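Local coordinates for 16S rRNA (adenine(1408)-N(1))-methyltransferase (Escherichia coli, PDB 3P2E), which methylates the N1 position of adenine 1408 in 16S rRNA of assembled 30S subunits, using S-adenosyl-L-methionine, and so confers resistance to aminoglycosides, at residues R26-L31 / S100-F105; I52-V57 / V81-A86; A133-V138 / S175-D180. One frame throughout, in Å; residues are numbered along the deposited sequence.

After an N-terminal hairpin and helix 14-21, the chain enters the main sheet at strand 26-31, then adds strands 49-54, 80-83 and 98-104. Contact 2 (52-57 with 81-86) closes the short loop of one beta-alpha-beta unit, and it is nested inside the longer loop that contact 1 closes between 26-31 and 100-105. Contact 3 (133-138 with 175-180) follows in series. Strands 26-31 and 49-54 are neighbours, so contacts 1 and 2 run together through backbone pairing, while Ile103 CD1 packs on Phe137 CE1 to join contact 1 to contact 3. All three reach one seven-stranded sheet; contacts 1 and 2 touch S-adenosyl-L-homocysteine, whereas contact 3 lies toward the other edge.

Contact 1: R26-L31 / S100-F105; sequences RVHIDL and SISILF. With SAH (S-adenosyl-L-homocysteine), chain C.
The cofactor pocket of this methyltransferase opens at the C-terminal end of the two central parallel strands, where Leu104 O takes a hydrogen bond from the amino N of S-adenosyl-L-homocysteine, 2.8 Å away. Before that point the strands pair through Ile29, whose N gives a nearly straight bond to Ser100 O (171°) and whose O accepts from Ser102 N; Leu31 N then reaches Ser102 O. This is the 1-4 pairing in the middle of the Rossmann-like sheet of class I methyltransferases, where the chain crosses over from one half of the sheet to the other.

One face carries a polar chain. The ring of His28, with CG anti to the backbone N, reaches across so that ND1 meets Ser100 OG in the ring plane at 2.6 Å. At the far corner NE2 donates to Ser102 OG at 3.1 Å, with that oxygen 21° out of the ring plane and the N-H...O angle bent to 137°. Ser102 OG in turn donates to Asp30 OD1 over 2.7 Å, approaching from above the carboxylate plane, and accepts from a water that lies 2.8 Å from His28 NE2. A second water accepts from Leu104 N and lies within donating reach of Asp30 OD1 and Leu31 O, while Asp30 OD2 is held by Thr33. On the face that also carries Ile29 and Ile101, Leu31 CD2 lies alongside Ile103 CD1, 4.1 Å apart.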
# COMPACT_ATOMS: atom_id res chain seq x y z
N ARG A 26 15.64 -2.69 0.44
CA ARG A 26 14.38 -2.49 1.16
C ARG A 26 13.20 -3.07 0.38
O ARG A 26 13.28 -3.28 -0.83
CB ARG A 26 14.10 -1.00 1.38
CG ARG A 26 15.19 -0.25 2.12
CD ARG A 26 14.87 1.23 2.27
NE ARG A 26 13.92 1.51 3.35
CZ ARG A 26 12.60 1.36 3.26
NH1 ARG A 26 12.04 0.94 2.13
NH2 ARG A 26 11.83 1.64 4.31
N VAL A 27 12.12 -3.34 1.10
CA VAL A 27 10.90 -3.86 0.49
C VAL A 27 9.74 -3.02 1.00
O VAL A 27 9.59 -2.81 2.20
CB VAL A 27 10.64 -5.34 0.89
CG1 VAL A 27 9.27 -5.79 0.39
CG2 VAL A 27 11.73 -6.23 0.31
N HIS A 28 8.92 -2.52 0.07
CA HIS A 28 7.77 -1.71 0.43
C HIS A 28 6.51 -2.38 -0.08
O HIS A 28 6.45 -2.81 -1.23
CB HIS A 28 7.87 -0.31 -0.20
CG HIS A 28 6.69 0.56 0.09
ND1 HIS A 28 6.54 1.25 1.27
CD2 HIS A 28 5.56 0.79 -0.62
CE1 HIS A 28 5.37 1.87 1.28
NE2 HIS A 28 4.76 1.60 0.14
N ILE A 29 5.50 -2.49 0.78
CA ILE A 29 4.22 -3.08 0.39
C ILE A 29 3.13 -2.02 0.39
O ILE A 29 3.00 -1.26 1.36
CB ILE A 29 3.79 -4.22 1.35
CG1 ILE A 29 4.71 -5.43 1.19
CG2 ILE A 29 2.33 -4.63 1.05
CD1 ILE A 29 4.38 -6.61 2.11
N ASP A 30 2.37 -1.95 -0.69
CA ASP A 30 1.26 -1.01 -0.80
C ASP A 30 0.01 -1.89 -0.92
O ASP A 30 -0.20 -2.55 -1.95
CB ASP A 30 1.42 -0.12 -2.04
CG ASP A 30 0.33 0.93 -2.14
OD1 ASP A 30 -0.02 1.53 -1.10
OD2 ASP A 30 -0.17 1.18 -3.27
N LEU A 31 -0.78 -1.93 0.15
CA LEU A 31 -2.00 -2.74 0.21
C LEU A 31 -3.20 -1.97 -0.34
O LEU A 31 -3.43 -0.83 0.04
CB LEU A 31 -2.25 -3.15 1.66
CG LEU A 31 -3.51 -3.96 1.98
CD1 LEU A 31 -3.55 -5.24 1.15
CD2 LEU A 31 -3.52 -4.28 3.47
N SER A 100 8.46 -1.25 5.00
CA SER A 100 7.42 -0.24 5.09
C SER A 100 6.12 -0.73 4.45
O SER A 100 6.15 -1.50 3.49
CB SER A 100 7.87 1.06 4.41
OG SER A 100 8.32 0.81 3.08
N ILE A 101 5.00 -0.29 5.01
CA ILE A 101 3.68 -0.68 4.52
C ILE A 101 2.79 0.54 4.42
O ILE A 101 2.76 1.37 5.32
CB ILE A 101 2.99 -1.69 5.47
CG1 ILE A 101 3.77 -3.00 5.51
CG2 ILE A 101 1.57 -1.95 5.01
CD1 ILE A 101 5.07 -2.94 6.27
N SER A 102 2.05 0.64 3.33
CA SER A 102 1.15 1.76 3.15
C SER A 102 -0.24 1.32 2.69
O SER A 102 -0.40 0.28 2.06
CB SER A 102 1.72 2.74 2.12
OG SER A 102 1.82 2.13 0.85
N ILE A 103 -1.23 2.12 3.07
CA ILE A 103 -2.62 1.92 2.66
C ILE A 103 -3.02 3.34 2.30
O ILE A 103 -3.17 4.20 3.17
CB ILE A 103 -3.52 1.37 3.80
CG1 ILE A 103 -3.06 -0.04 4.20
CG2 ILE A 103 -4.97 1.30 3.33
CD1 ILE A 103 -3.90 -0.68 5.31
N LEU A 104 -3.18 3.60 1.00
CA LEU A 104 -3.50 4.94 0.52
C LEU A 104 -4.89 5.08 -0.07
O LEU A 104 -5.28 4.32 -0.95
CB LEU A 104 -2.48 5.36 -0.53
CG LEU A 104 -1.01 5.11 -0.18
CD1 LEU A 104 -0.15 5.37 -1.41
CD2 LEU A 104 -0.60 6.01 0.97
N PHE A 105 -5.62 6.08 0.42
CA PHE A 105 -6.97 6.39 -0.07
C PHE A 105 -7.81 5.13 -0.24
O PHE A 105 -8.41 4.91 -1.30
CB PHE A 105 -6.86 7.14 -1.40
CG PHE A 105 -5.81 8.21 -1.39
CD1 PHE A 105 -5.98 9.37 -0.64
CD2 PHE A 105 -4.62 8.03 -2.09
CE1 PHE A 105 -4.98 10.35 -0.59
CE2 PHE A 105 -3.61 9.00 -2.05
CZ PHE A 105 -3.80 10.16 -1.29
N SAH C . -4.44 2.94 -3.25
CA SAH C . -5.28 3.18 -4.30
CB SAH C . -6.73 2.97 -3.88
CG SAH C . -7.76 2.75 -4.96
SD SAH C . -9.43 2.49 -4.45
C SAH C . -4.96 4.62 -4.90
O SAH C . -5.24 4.57 -6.02
OXT SAH C . -4.54 5.51 -4.31
C5' SAH C . -9.54 1.29 -3.12
C4' SAH C . -8.75 -0.03 -3.57
O4' SAH C . -8.79 -0.82 -2.38
C3' SAH C . -9.40 -0.82 -4.69
O3' SAH C . -8.46 -1.03 -5.79
C2' SAH C . -9.89 -2.14 -3.99
O2' SAH C . -9.88 -3.31 -4.78
C1' SAH C . -8.96 -2.22 -2.77
N9 SAH C . -9.53 -3.00 -1.60
C8 SAH C . -10.81 -2.86 -1.04
N7 SAH C . -11.04 -3.72 -0.07
C5 SAH C . -9.80 -4.45 -0.02
C6 SAH C . -9.49 -5.53 0.88
N6 SAH C . -10.37 -5.99 1.80
N1 SAH C . -8.22 -6.06 0.70
C2 SAH C . -7.32 -5.58 -0.25
N3 SAH C . -7.63 -4.53 -1.11
C4 SAH C . -8.90 -4.03 -0.92
O HOH W 1 2.90 3.27 -1.15
O HOH W 2 -2.85 1.64 -1.06

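Contact 2: I52-V57 / V81-A86; sequences IGIDPV and VFVIAA. With SAH (S-adenosyl-L-homocysteine), chain C.
The Phe82 ring meets Gly53 O at its edge, in the ring plane, with CD1 3.8 Å from that oxygen; helix 62-68 touches the same side chain through Ile64, Ser65 and Ile68. Strand 49-54, helix 62-68 and strand 80-83 follow one another as a beta-alpha-beta unit of the Rossmann-like fold, with the helix packed on the Phe82 side of the parallel pair. Gly53 brings only backbone up to the ring.

The backbones are joined by Gly53 N to Val81 O, by Val83 N to Gly53 O at 2.8 Å, and by Asp55 N to Val83 O, the last nearly along the C=O axis (172°). Beyond the strands the pairing frays into a weak bond from Ala85 N to Asp55 O. The face opposite Phe82 is a row of branched side chains lying side by side: Ile52 CG1 on Val81 CG1, Ile52 CG2 on Val83 CG2 at 3.7 Å, and Ile54 CG1 on Val83 CB. Ile54 CG2 goes on to touch the methyl of Ala85.

At the C-terminal ends the strands open onto the nucleoside of S-adenosyl-L-homocysteine. Asp55, with CG anti to the backbone N (chi1 -155°), turns its carboxylate to the ribose, so that OD1 accepts from ribose O3' of S-adenosyl-L-homocysteine at 2.7 Å and OD2 from its O2' at 2.8 Å. This acidic grip on the two ribose hydroxyls is the hallmark of the second strand in class I methyltransferases. Gly34 N also bonds OD1. Nearby, Pro56 CD approaches N3 of the ligand's adenine, and Ala86 CA comes to 3.5 Å from N1 of the same base. The carboxylate is also held by an Asx turn, in which Val57 N donates to Asp55 OD2 through the anti lone pair of that oxygen, at 3.0 Å.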
# COMPACT_ATOMS: atom_id res chain seq x y z
N ILE A 52 5.96 -3.90 -3.78
CA ILE A 52 4.94 -4.93 -3.88
C ILE A 52 3.57 -4.30 -3.73
O ILE A 52 3.23 -3.80 -2.65
CB ILE A 52 5.12 -5.99 -2.79
CG1 ILE A 52 6.52 -6.60 -2.90
CG2 ILE A 52 4.05 -7.07 -2.92
CD1 ILE A 52 6.85 -7.59 -1.79
N GLY A 53 2.80 -4.31 -4.81
CA GLY A 53 1.46 -3.74 -4.77
C GLY A 53 0.45 -4.87 -4.73
O GLY A 53 0.44 -5.73 -5.60
N ILE A 54 -0.42 -4.83 -3.73
CA ILE A 54 -1.44 -5.86 -3.52
C ILE A 54 -2.86 -5.35 -3.75
O ILE A 54 -3.23 -4.29 -3.26
CB ILE A 54 -1.38 -6.39 -2.07
CG1 ILE A 54 0.03 -6.87 -1.73
CG2 ILE A 54 -2.38 -7.53 -1.90
CD1 ILE A 54 0.20 -7.24 -0.26
N ASP A 55 -3.65 -6.10 -4.51
CA ASP A 55 -5.04 -5.74 -4.76
C ASP A 55 -5.80 -6.97 -5.26
O ASP A 55 -5.28 -7.74 -6.06
CB ASP A 55 -5.17 -4.63 -5.79
CG ASP A 55 -6.46 -3.84 -5.63
OD1 ASP A 55 -6.38 -2.67 -5.21
OD2 ASP A 55 -7.55 -4.39 -5.91
N PRO A 56 -7.03 -7.17 -4.79
CA PRO A 56 -7.83 -8.32 -5.22
C PRO A 56 -8.42 -8.16 -6.63
O PRO A 56 -8.90 -9.13 -7.21
CB PRO A 56 -8.91 -8.41 -4.15
CG PRO A 56 -9.10 -6.98 -3.74
CD PRO A 56 -7.68 -6.47 -3.66
N VAL A 57 -8.39 -6.94 -7.15
CA VAL A 57 -8.92 -6.67 -8.49
C VAL A 57 -7.79 -6.64 -9.51
O VAL A 57 -7.13 -5.62 -9.71
CB VAL A 57 -9.68 -5.32 -8.52
CG1 VAL A 57 -10.18 -5.04 -9.94
CG2 VAL A 57 -10.84 -5.37 -7.53
N VAL A 81 6.22 -5.72 -8.35
CA VAL A 81 5.47 -6.95 -8.54
C VAL A 81 4.07 -6.67 -8.03
O VAL A 81 3.90 -5.98 -7.02
CB VAL A 81 6.08 -8.16 -7.78
CG1 VAL A 81 6.00 -7.94 -6.28
CG2 VAL A 81 5.33 -9.44 -8.17
N PHE A 82 3.07 -7.17 -8.75
CA PHE A 82 1.68 -6.99 -8.37
C PHE A 82 1.13 -8.32 -7.89
O PHE A 82 1.11 -9.31 -8.63
CB PHE A 82 0.86 -6.46 -9.55
CG PHE A 82 1.20 -5.05 -9.92
CD1 PHE A 82 1.13 -4.03 -8.97
CD2 PHE A 82 1.60 -4.72 -11.22
CE1 PHE A 82 1.45 -2.71 -9.30
CE2 PHE A 82 1.92 -3.40 -11.56
CZ PHE A 82 1.84 -2.39 -10.59
N VAL A 83 0.69 -8.33 -6.64
CA VAL A 83 0.15 -9.51 -5.99
C VAL A 83 -1.37 -9.42 -5.93
O VAL A 83 -1.92 -8.40 -5.50
CB VAL A 83 0.71 -9.61 -4.55
CG1 VAL A 83 0.02 -10.72 -3.79
CG2 VAL A 83 2.22 -9.84 -4.61
N ILE A 84 -2.04 -10.48 -6.35
CA ILE A 84 -3.50 -10.51 -6.33
C ILE A 84 -3.94 -11.22 -5.06
O ILE A 84 -3.90 -12.45 -4.97
CB ILE A 84 -4.06 -11.24 -7.56
CG1 ILE A 84 -3.49 -10.61 -8.84
CG2 ILE A 84 -5.58 -11.16 -7.56
CD1 ILE A 84 -3.69 -9.10 -8.94
N ALA A 85 -4.35 -10.42 -4.08
CA ALA A 85 -4.81 -10.93 -2.80
C ALA A 85 -5.58 -9.84 -2.09
O ALA A 85 -5.57 -8.68 -2.51
CB ALA A 85 -3.61 -11.36 -1.95
N ALA A 86 -6.27 -10.22 -1.01
CA ALA A 86 -7.05 -9.28 -0.21
C ALA A 86 -6.50 -9.24 1.21
O ALA A 86 -5.82 -10.17 1.64
CB ALA A 86 -8.51 -9.69 -0.20
N SAH C . -4.44 2.94 -3.25
CA SAH C . -5.28 3.18 -4.30
CB SAH C . -6.73 2.97 -3.88
CG SAH C . -7.76 2.75 -4.96
SD SAH C . -9.43 2.49 -4.45
C SAH C . -4.96 4.62 -4.90
O SAH C . -5.24 4.57 -6.02
OXT SAH C . -4.54 5.51 -4.31
C5' SAH C . -9.54 1.29 -3.12
C4' SAH C . -8.75 -0.03 -3.57
O4' SAH C . -8.79 -0.82 -2.38
C3' SAH C . -9.40 -0.82 -4.69
O3' SAH C . -8.46 -1.03 -5.79
C2' SAH C . -9.89 -2.14 -3.99
O2' SAH C . -9.88 -3.31 -4.78
C1' SAH C . -8.96 -2.22 -2.77
N9 SAH C . -9.53 -3.00 -1.60
C8 SAH C . -10.81 -2.86 -1.04
N7 SAH C . -11.04 -3.72 -0.07
C5 SAH C . -9.80 -4.45 -0.02
C6 SAH C . -9.49 -5.53 0.88
N6 SAH C . -10.37 -5.99 1.80
N1 SAH C . -8.22 -6.06 0.70
C2 SAH C . -7.32 -5.58 -0.25
N3 SAH C . -7.63 -4.53 -1.11
C4 SAH C . -8.90 -4.03 -0.92

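Contact 3: A133-V138 / S175-D180; sequences AHFEFV and SGFRID
Ser175 OG bonds Arg119 O, at the start of helix 119-126. Gly176 then leaves helix 166-175 with a positive phi in a Schellman motif, and the chain turns toward the sheet. Phe177 is the main contributor from its own segment. Its CG is anti to the carbonyl carbon, which puts one edge of the ring over a face of Phe135: CD1 sits 3.6 Å from Phe135 CG, with the planes at 60° in an edge-to-face pair. Phe177 CB adds a CH-pi contact over the same ring, 4.2 Å from its centroid. Phe137 meets Phe177 the other way round, directing its own edge at the Phe177 face, so that Phe137 CZ comes to 3.9 Å from Phe177 CZ with the planes at 71°. Phe135 reaches this position with CG between its backbone N and carbonyl carbon (chi1 81°), the crowded choice.

Arg178 brings only its backbone, O lying 3.5 Å from Phe135 CE2 at the ring edge, while its side chain leads away. Ile179 follows, CG1 at 4.4 Å from Phe135 CZ, and it also packs on Tyr168 and Leu172. Strand 209-215 runs antiparallel between strands 133-139 and 178-185, so these side chains meet across it: an aromatic cluster between the sheet and helices 119-126 and 166-175, at the 5-7-6 end of the class I methyltransferase sheet.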
# COMPACT_ATOMS: atom_id res chain seq x y z
N ALA A 133 10.30 -1.48 10.42
CA ALA A 133 9.10 -1.19 9.66
C ALA A 133 8.31 0.05 10.01
O ALA A 133 7.92 0.28 11.15
N HIS A 134 8.08 0.86 8.98
CA HIS A 134 7.31 2.08 9.09
C HIS A 134 5.97 1.79 8.42
O HIS A 134 5.87 0.90 7.57
CB HIS A 134 8.02 3.22 8.35
CG HIS A 134 7.19 4.46 8.20
ND1 HIS A 134 6.90 5.30 9.25
CD2 HIS A 134 6.56 4.99 7.12
CE1 HIS A 134 6.14 6.29 8.83
NE2 HIS A 134 5.91 6.12 7.54
N PHE A 135 4.93 2.51 8.83
CA PHE A 135 3.62 2.33 8.20
C PHE A 135 2.98 3.68 7.98
O PHE A 135 3.31 4.66 8.66
CB PHE A 135 2.71 1.44 9.06
CG PHE A 135 2.04 2.16 10.20
CD1 PHE A 135 0.79 2.76 10.04
CD2 PHE A 135 2.65 2.22 11.45
CE1 PHE A 135 0.17 3.41 11.10
CE2 PHE A 135 2.03 2.87 12.52
CZ PHE A 135 0.79 3.46 12.34
N GLU A 136 2.09 3.74 7.00
CA GLU A 136 1.40 4.97 6.66
C GLU A 136 0.01 4.65 6.14
O GLU A 136 -0.14 3.89 5.18
CB GLU A 136 2.21 5.71 5.59
CG GLU A 136 1.43 6.72 4.78
CD GLU A 136 2.26 7.26 3.63
OE1 GLU A 136 2.66 6.47 2.75
OE2 GLU A 136 2.52 8.48 3.61
N PHE A 137 -1.01 5.21 6.79
CA PHE A 137 -2.41 5.02 6.37
C PHE A 137 -2.95 6.41 6.05
O PHE A 137 -3.03 7.27 6.92
CB PHE A 137 -3.28 4.42 7.49
CG PHE A 137 -2.81 3.08 8.01
CD1 PHE A 137 -2.05 2.22 7.22
CD2 PHE A 137 -3.17 2.67 9.29
CE1 PHE A 137 -1.65 0.97 7.70
CE2 PHE A 137 -2.77 1.42 9.78
CZ PHE A 137 -2.02 0.57 8.98
N VAL A 138 -3.31 6.64 4.79
CA VAL A 138 -3.85 7.93 4.38
C VAL A 138 -5.31 7.73 3.98
O VAL A 138 -5.60 7.02 3.01
CB VAL A 138 -3.06 8.52 3.19
CG1 VAL A 138 -3.62 9.88 2.79
CG2 VAL A 138 -1.59 8.64 3.57
N SER A 175 -2.81 -4.17 17.48
CA SER A 175 -2.62 -4.86 16.21
C SER A 175 -1.18 -4.82 15.74
O SER A 175 -0.84 -5.43 14.72
CB SER A 175 -3.52 -4.25 15.13
OG SER A 175 -4.89 -4.45 15.44
N GLY A 176 -0.33 -4.11 16.47
CA GLY A 176 1.07 -4.02 16.11
C GLY A 176 1.48 -2.68 15.52
O GLY A 176 2.65 -2.48 15.18
N PHE A 177 0.54 -1.76 15.40
CA PHE A 177 0.85 -0.44 14.84
C PHE A 177 0.96 0.65 15.91
O PHE A 177 -0.02 0.95 16.60
CB PHE A 177 -0.21 -0.06 13.80
CG PHE A 177 -0.21 -0.94 12.58
CD1 PHE A 177 0.83 -0.87 11.66
CD2 PHE A 177 -1.24 -1.85 12.36
CE1 PHE A 177 0.85 -1.70 10.54
CE2 PHE A 177 -1.24 -2.67 11.24
CZ PHE A 177 -0.19 -2.60 10.32
N ARG A 178 2.14 1.24 16.02
CA ARG A 178 2.41 2.29 16.99
C ARG A 178 2.38 3.65 16.30
O ARG A 178 3.30 4.00 15.55
CB ARG A 178 3.78 2.08 17.62
CG ARG A 178 3.94 0.77 18.38
CD ARG A 178 3.26 0.83 19.73
NE ARG A 178 3.61 -0.32 20.56
CZ ARG A 178 3.32 -0.42 21.85
NH1 ARG A 178 2.67 0.56 22.47
NH2 ARG A 178 3.68 -1.51 22.52
N ILE A 179 1.32 4.42 16.54
CA ILE A 179 1.18 5.74 15.93
C ILE A 179 2.23 6.73 16.44
O ILE A 179 2.35 6.94 17.65
CB ILE A 179 -0.22 6.34 16.21
CG1 ILE A 179 -1.31 5.43 15.64
CG2 ILE A 179 -0.32 7.73 15.60
CD1 ILE A 179 -2.73 5.92 15.93
N ASP A 180 2.98 7.32 15.51
CA ASP A 180 3.98 8.32 15.88
C ASP A 180 3.54 9.71 15.46
O ASP A 180 4.01 10.72 16.01
CB ASP A 180 5.32 8.00 15.23
CG ASP A 180 5.94 6.73 15.77
OD1 ASP A 180 5.91 6.54 17.00
OD2 ASP A 180 6.45 5.94 14.95